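Local atomic coordinates of sphingomyelinase C (Streptomyces griseocarneus, PDB entry 7CNE), a protein that belongs to the endonuclease/exonuclease/phosphatase family and has the two-sheet, DNase I-like fold of that family. Residues Val48-Glu53 / Gly100-Leu105; Gly148-Ser153 / Asp194-Ser199. All coordinates share one frame; numbering follows the deposited sequence.

Contact 1 of 2, residues Val48-Glu53 / Gly100-Leu105; sequences VVVLQE and GGVTVL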
loop_
_atom_site.group_PDB
_atom_site.type_symbol
_atom_site.label_atom_id
_atom_site.label_comp_id
_atom_site.label_asym_id
_atom_site.label_seq_id
_atom_site.Cartn_x
_atom_site.Cartn_y
_atom_site.Cartn_z
ATOM N N VAL A 48 -3.302 3.847 11.657
ATOM C CA VAL A 48 -3.461 4.148 10.235
ATOM C C VAL A 48 -3.355 2.835 9.482
ATOM O O VAL A 48 -2.536 1.977 9.833
ATOM C CB VAL A 48 -2.395 5.155 9.738
ATOM C CG1 VAL A 48 -2.581 5.478 8.256
ATOM C CG2 VAL A 48 -2.416 6.437 10.586
ATOM N N VAL A 49 -4.200 2.668 8.459
ATOM C CA VAL A 49 -4.165 1.513 7.566
ATOM C C VAL A 49 -4.060 2.034 6.138
ATOM O O VAL A 49 -4.853 2.889 5.724
ATOM C CB VAL A 49 -5.408 0.606 7.727
ATOM C CG1 VAL A 49 -5.356 -0.569 6.725
ATOM C CG2 VAL A 49 -5.518 0.076 9.165
ATOM N N VAL A 50 -3.068 1.540 5.398
ATOM C CA VAL A 50 -2.891 1.857 3.982
ATOM C C VAL A 50 -3.063 0.562 3.195
ATOM O O VAL A 50 -2.313 -0.404 3.403
ATOM C CB VAL A 50 -1.522 2.501 3.693
ATOM C CG1 VAL A 50 -1.424 2.893 2.221
ATOM C CG2 VAL A 50 -1.306 3.738 4.566
ATOM N N LEU A 51 -4.038 0.547 2.290
ATOM C CA LEU A 51 -4.339 -0.615 1.475
ATOM C C LEU A 51 -3.917 -0.380 0.033
ATOM O O LEU A 51 -4.020 0.735 -0.483
ATOM C CB LEU A 51 -5.836 -0.934 1.507
ATOM C CG LEU A 51 -6.421 -1.175 2.902
ATOM C CD1 LEU A 51 -7.922 -1.444 2.767
ATOM C CD2 LEU A 51 -5.709 -2.354 3.554
ATOM N N GLN A 52 -3.478 -1.454 -0.626
ATOM C CA GLN A 52 -3.249 -1.444 -2.062
ATOM C C GLN A 52 -4.143 -2.485 -2.726
ATOM O O GLN A 52 -4.684 -3.374 -2.063
ATOM C CB GLN A 52 -1.784 -1.734 -2.414
ATOM C CG GLN A 52 -0.782 -0.788 -1.772
ATOM C CD GLN A 52 -0.438 -1.206 -0.351
ATOM O OE1 GLN A 52 -0.305 -2.401 -0.059
ATOM N NE2 GLN A 52 -0.290 -0.227 0.536
ATOM N N GLU A 53 -4.277 -2.344 -4.046
ATOM C CA GLU A 53 -5.028 -3.250 -4.924
ATOM C C GLU A 53 -6.489 -3.403 -4.499
ATOM O O GLU A 53 -7.116 -4.440 -4.728
ATOM C CB GLU A 53 -4.325 -4.609 -5.045
ATOM C CG GLU A 53 -2.931 -4.451 -5.662
ATOM C CD GLU A 53 -2.332 -5.750 -6.185
ATOM O OE1 GLU A 53 -3.073 -6.741 -6.363
ATOM O OE2 GLU A 53 -1.104 -5.778 -6.416
ATOM N N GLY A 100 -6.164 3.420 -9.025
ATOM C CA GLY A 100 -4.877 3.046 -8.455
ATOM C C GLY A 100 -4.933 2.085 -7.280
ATOM O O GLY A 100 -3.880 1.633 -6.822
ATOM N N GLY A 101 -6.125 1.776 -6.765
ATOM C CA GLY A 101 -6.263 0.752 -5.740
ATOM C C GLY A 101 -5.790 1.117 -4.346
ATOM O O GLY A 101 -5.811 0.251 -3.461
ATOM N N VAL A 102 -5.386 2.361 -4.103
ATOM C CA VAL A 102 -4.855 2.775 -2.805
ATOM C C VAL A 102 -5.919 3.547 -2.034
ATOM O O VAL A 102 -6.531 4.483 -2.571
ATOM C CB VAL A 102 -3.579 3.619 -2.974
ATOM C CG1 VAL A 102 -3.151 4.214 -1.645
ATOM C CG2 VAL A 102 -2.460 2.757 -3.554
ATOM N N THR A 103 -6.115 3.188 -0.761
ATOM C CA THR A 103 -6.914 4.005 0.142
ATOM C C THR A 103 -6.257 4.028 1.525
ATOM O O THR A 103 -5.564 3.085 1.917
ATOM C CB THR A 103 -8.372 3.484 0.226
ATOM O OG1 THR A 103 -9.133 4.310 1.115
ATOM C CG2 THR A 103 -8.397 2.055 0.728
ATOM N N VAL A 104 -6.457 5.127 2.247
ATOM C CA VAL A 104 -5.887 5.325 3.578
ATOM C C VAL A 104 -7.030 5.470 4.568
ATOM O O VAL A 104 -7.924 6.301 4.365
ATOM C CB VAL A 104 -4.974 6.568 3.650
ATOM C CG1 VAL A 104 -4.441 6.753 5.073
ATOM C CG2 VAL A 104 -3.830 6.468 2.638
ATOM N N LEU A 105 -6.978 4.682 5.648
ATOM C CA LEU A 105 -7.971 4.678 6.716
ATOM C C LEU A 105 -7.293 5.080 8.020
ATOM O O LEU A 105 -6.148 4.687 8.286
ATOM C CB LEU A 105 -8.620 3.285 6.885
ATOM C CG LEU A 105 -8.781 2.425 5.621
ATOM C CD1 LEU A 105 -9.299 0.996 5.937
ATOM C CD2 LEU A 105 -9.688 3.106 4.608
HETATM O O HOH W 1 -2.958 -0.459 -5.523
#
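Val49 and Leu105 form the first of two hydrogen-bonded antiparallel pairs joining Val48-Glu53 to Gly100-Leu105. Both of its bonds measure 2.8 Å, Val49 N to Leu105 O and Leu105 N to Val49 O, with angles at hydrogen above 170°. At the Leu51-Thr103 pair the grip is less even: Leu51 N reaches Thr103 O almost straight, whereas Thr103 N meets Leu51 O at 3.2 Å with an angle of 151°. Methyl groups pack together on the face of Val50 and Val104. Val48 CG1, anti to its backbone N (chi1 -179°), lies 3.9 Å from Val104 CG1, while Val50 CG2 runs alongside Val104 CG2 on the face turned to strand 131-139. On the other face, Thr103 CG2 sits against Leu51 CB at 4.0 Å, and Thr103 OG1 bonds to Thr75 O. Toward Gly101 and Glu53 direct pairing gives way to water: Glu53 N and Gly101 O are 3.1 Å apart but badly angled, and a water accepts from Glu53 N (2.7 Å) and donates to Gly100 O. Glu53 OE2 is hydrogen-bonded to Asn16 ND2. The chemistry thus implies an apolar, directly bonded strand pair ending in a polar turn bridged by one water, beside the bound succinic acid.

Contact 2 of 2, residues Gly148-Ser153 / Asp194-Ser199; sequences GTHAQS and DLNVDS. With SIN (succinic acid), chain C.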
loop_
_atom_site.group_PDB
_atom_site.type_symbol
_atom_site.label_atom_id
_atom_site.label_comp_id
_atom_site.label_asym_id
_atom_site.label_seq_id
_atom_site.Cartn_x
_atom_site.Cartn_y
_atom_site.Cartn_z
ATOM N N GLY A 148 0.400 7.243 1.143
ATOM C CA GLY A 148 0.102 5.839 0.899
ATOM C C GLY A 148 0.180 5.592 -0.595
ATOM O O GLY A 148 -0.312 6.398 -1.384
ATOM N N THR A 149 0.804 4.486 -0.990
ATOM C CA THR A 149 0.996 4.282 -2.419
ATOM C C THR A 149 1.189 2.806 -2.735
ATOM O O THR A 149 1.263 1.943 -1.851
ATOM C CB THR A 149 2.183 5.106 -2.947
ATOM O OG1 THR A 149 2.132 5.162 -4.380
ATOM C CG2 THR A 149 3.514 4.487 -2.524
ATOM N N HIS A 150 1.227 2.544 -4.035
ATOM C CA HIS A 150 1.556 1.251 -4.618
ATOM C C HIS A 150 2.423 1.586 -5.828
ATOM O O HIS A 150 1.912 2.099 -6.822
ATOM C CB HIS A 150 0.283 0.500 -5.023
ATOM C CG HIS A 150 0.526 -0.880 -5.546
ATOM N ND1 HIS A 150 -0.470 -1.634 -6.133
ATOM C CD2 HIS A 150 1.642 -1.650 -5.559
ATOM C CE1 HIS A 150 0.026 -2.804 -6.499
ATOM N NE2 HIS A 150 1.303 -2.842 -6.155
ATOM N N ALA A 151 3.724 1.349 -5.730
ATOM C CA ALA A 151 4.663 1.794 -6.753
ATOM C C ALA A 151 4.711 0.818 -7.934
ATOM O O ALA A 151 4.125 -0.270 -7.913
ATOM C CB ALA A 151 6.060 1.983 -6.148
ATOM N N GLN A 152 5.415 1.238 -8.986
ATOM C CA GLN A 152 5.456 0.510 -10.253
ATOM C C GLN A 152 5.812 -0.967 -10.070
ATOM O O GLN A 152 6.812 -1.308 -9.436
ATOM C CB GLN A 152 6.476 1.179 -11.178
ATOM C CG GLN A 152 6.820 0.378 -12.443
ATOM C CD GLN A 152 5.692 0.396 -13.438
ATOM O OE1 GLN A 152 5.163 1.455 -13.748
ATOM N NE2 GLN A 152 5.302 -0.780 -13.942
ATOM N N SER A 153 5.005 -1.845 -10.658
ATOM C CA SER A 153 5.287 -3.272 -10.589
ATOM C C SER A 153 6.296 -3.674 -11.664
ATOM O O SER A 153 6.519 -2.964 -12.647
ATOM C CB SER A 153 4.001 -4.090 -10.749
ATOM O OG SER A 153 3.453 -3.913 -12.049
ATOM N N ASP A 194 3.028 -0.735 -0.724
ATOM C CA ASP A 194 3.700 -1.742 -1.531
ATOM C C ASP A 194 4.626 -0.982 -2.471
ATOM O O ASP A 194 4.190 -0.470 -3.507
ATOM C CB ASP A 194 2.673 -2.573 -2.297
ATOM C CG ASP A 194 3.302 -3.651 -3.146
ATOM O OD1 ASP A 194 4.541 -3.670 -3.288
ATOM O OD2 ASP A 194 2.540 -4.499 -3.657
ATOM N N LEU A 195 5.902 -0.875 -2.107
ATOM C CA LEU A 195 6.829 -0.089 -2.909
ATOM C C LEU A 195 7.516 -0.905 -3.994
ATOM O O LEU A 195 8.278 -0.333 -4.778
ATOM C CB LEU A 195 7.868 0.598 -2.018
ATOM C CG LEU A 195 7.269 1.328 -0.812
ATOM C CD1 LEU A 195 8.348 2.042 -0.022
ATOM C CD2 LEU A 195 6.194 2.317 -1.271
ATOM N N ASN A 196 7.251 -2.212 -4.066
ATOM C CA ASN A 196 7.723 -3.067 -5.154
ATOM C C ASN A 196 9.241 -3.035 -5.289
ATOM O O ASN A 196 9.777 -3.165 -6.390
ATOM C CB ASN A 196 7.044 -2.699 -6.481
ATOM C CG ASN A 196 5.869 -3.601 -6.785
ATOM O OD1 ASN A 196 5.994 -4.812 -6.700
ATOM N ND2 ASN A 196 4.715 -3.019 -7.120
ATOM N N VAL A 197 9.924 -2.849 -4.162
ATOM C CA VAL A 197 11.379 -2.890 -4.065
ATOM C C VAL A 197 11.750 -3.964 -3.048
ATOM O O VAL A 197 11.359 -3.876 -1.875
ATOM C CB VAL A 197 11.958 -1.530 -3.640
ATOM C CG1 VAL A 197 13.462 -1.638 -3.408
ATOM C CG2 VAL A 197 11.638 -0.455 -4.676
ATOM N N ASP A 198 12.531 -4.951 -3.482
ATOM C CA ASP A 198 12.954 -6.036 -2.594
ATOM C C ASP A 198 13.987 -5.538 -1.587
ATOM O O ASP A 198 15.053 -5.043 -1.972
ATOM C CB ASP A 198 13.519 -7.189 -3.417
ATOM C CG ASP A 198 13.840 -8.415 -2.574
ATOM O OD1 ASP A 198 13.257 -8.580 -1.480
ATOM O OD2 ASP A 198 14.689 -9.213 -3.015
ATOM N N SER A 199 13.681 -5.691 -0.291
ATOM C CA SER A 199 14.598 -5.252 0.755
ATOM C C SER A 199 15.924 -5.986 0.689
ATOM O O SER A 199 16.931 -5.470 1.181
ATOM C CB SER A 199 13.979 -5.455 2.146
ATOM O OG SER A 199 13.922 -6.834 2.472
HETATM C C1 SIN C . 3.329 -6.207 -6.468
HETATM O O1 SIN C . 2.736 -5.215 -6.964
HETATM O O2 SIN C . 3.548 -6.234 -5.234
HETATM C C2 SIN C . 3.808 -7.341 -7.355
HETATM C C3 SIN C . 3.418 -8.696 -6.778
HETATM C C4 SIN C . 1.915 -8.851 -6.678
HETATM O O3 SIN C . 1.272 -9.337 -7.632
HETATM O O4 SIN C . 1.292 -8.506 -5.645
#
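His150 and Asp194 project side by side from a parallel bridge between the end of strand 142-150 and the loop Asp194-Ser199. Each has CG anti to its backbone N (chi1 -176° and -179°), which sends ring and carboxylate the same way, their planes 23° apart. His150 NE2 lies 3.2 Å from Asp194 OD2, but the angle is too poor for a hydrogen bond; OD2 instead accepts from Asn16 ND2. The N-H of NE2 points to succinic acid O1, near the ring plane, in a nearly straight bond of 2.9 Å. The same oxygen takes a second bond from Asn196 ND2, at 3.0 Å, so two donors grip one carboxylate atom. Asp194 OD2 approaches the other oxygen of that group, O2, at 2.6 Å.

Asn196 ND2 joins the loop to the ligand, since it donates to Ala151 O (2.9 Å) as well as to O1. Ala151 O lies near the amide plane, although the donor stands well above the carbonyl plane of Ala151. The backbone fixes the starting points: Ala151 N donates to Asp194 O at 2.9 Å, nearly in line with the C=O, while the bond from Asp194 N to Thr149 O is weak. One residue before His150 and one after Asp194, Thr149 CG2 meets Leu195 CD2 at 3.7 Å, the two side chains crossing at about a right angle.

The succinic acid, probably from the crystallisation liquor, is also bonded by His290 and Arg237, consistent with a polar pocket at the strand ends. Helix 162-180 flanks the contact, with Gln170 and Phe171 touching Ala151 and Arg167 touching Asn196; strand 247-251 packs on Asp194 and Leu195, and strand 48-54 on His150 and Asp194.

From the N terminus, contact 1 comes first: Gly100-Leu105 returns to Val48-Glu53 and closes a loop of 46 intervening residues, including helix 57-66. Contact 2 follows in series, its 40-residue loop containing helix 162-180 and strand 188-192; the two loops neither nest nor cross. Contact 1 joins neighbouring strands of the seven-stranded sheet, whereas contact 2 lies at the end of strand 142-150 in the six-stranded sheet. Their centres are about 13 Å apart, yet they touch: Val50 CG1 packs on Gly148 CA at 3.6 Å, and Glu53 OE2 lies 3.2 Å from His150 CE1. The two sheets pack together partly through these segments, and Asn16 bonds both Glu53 and Asp194.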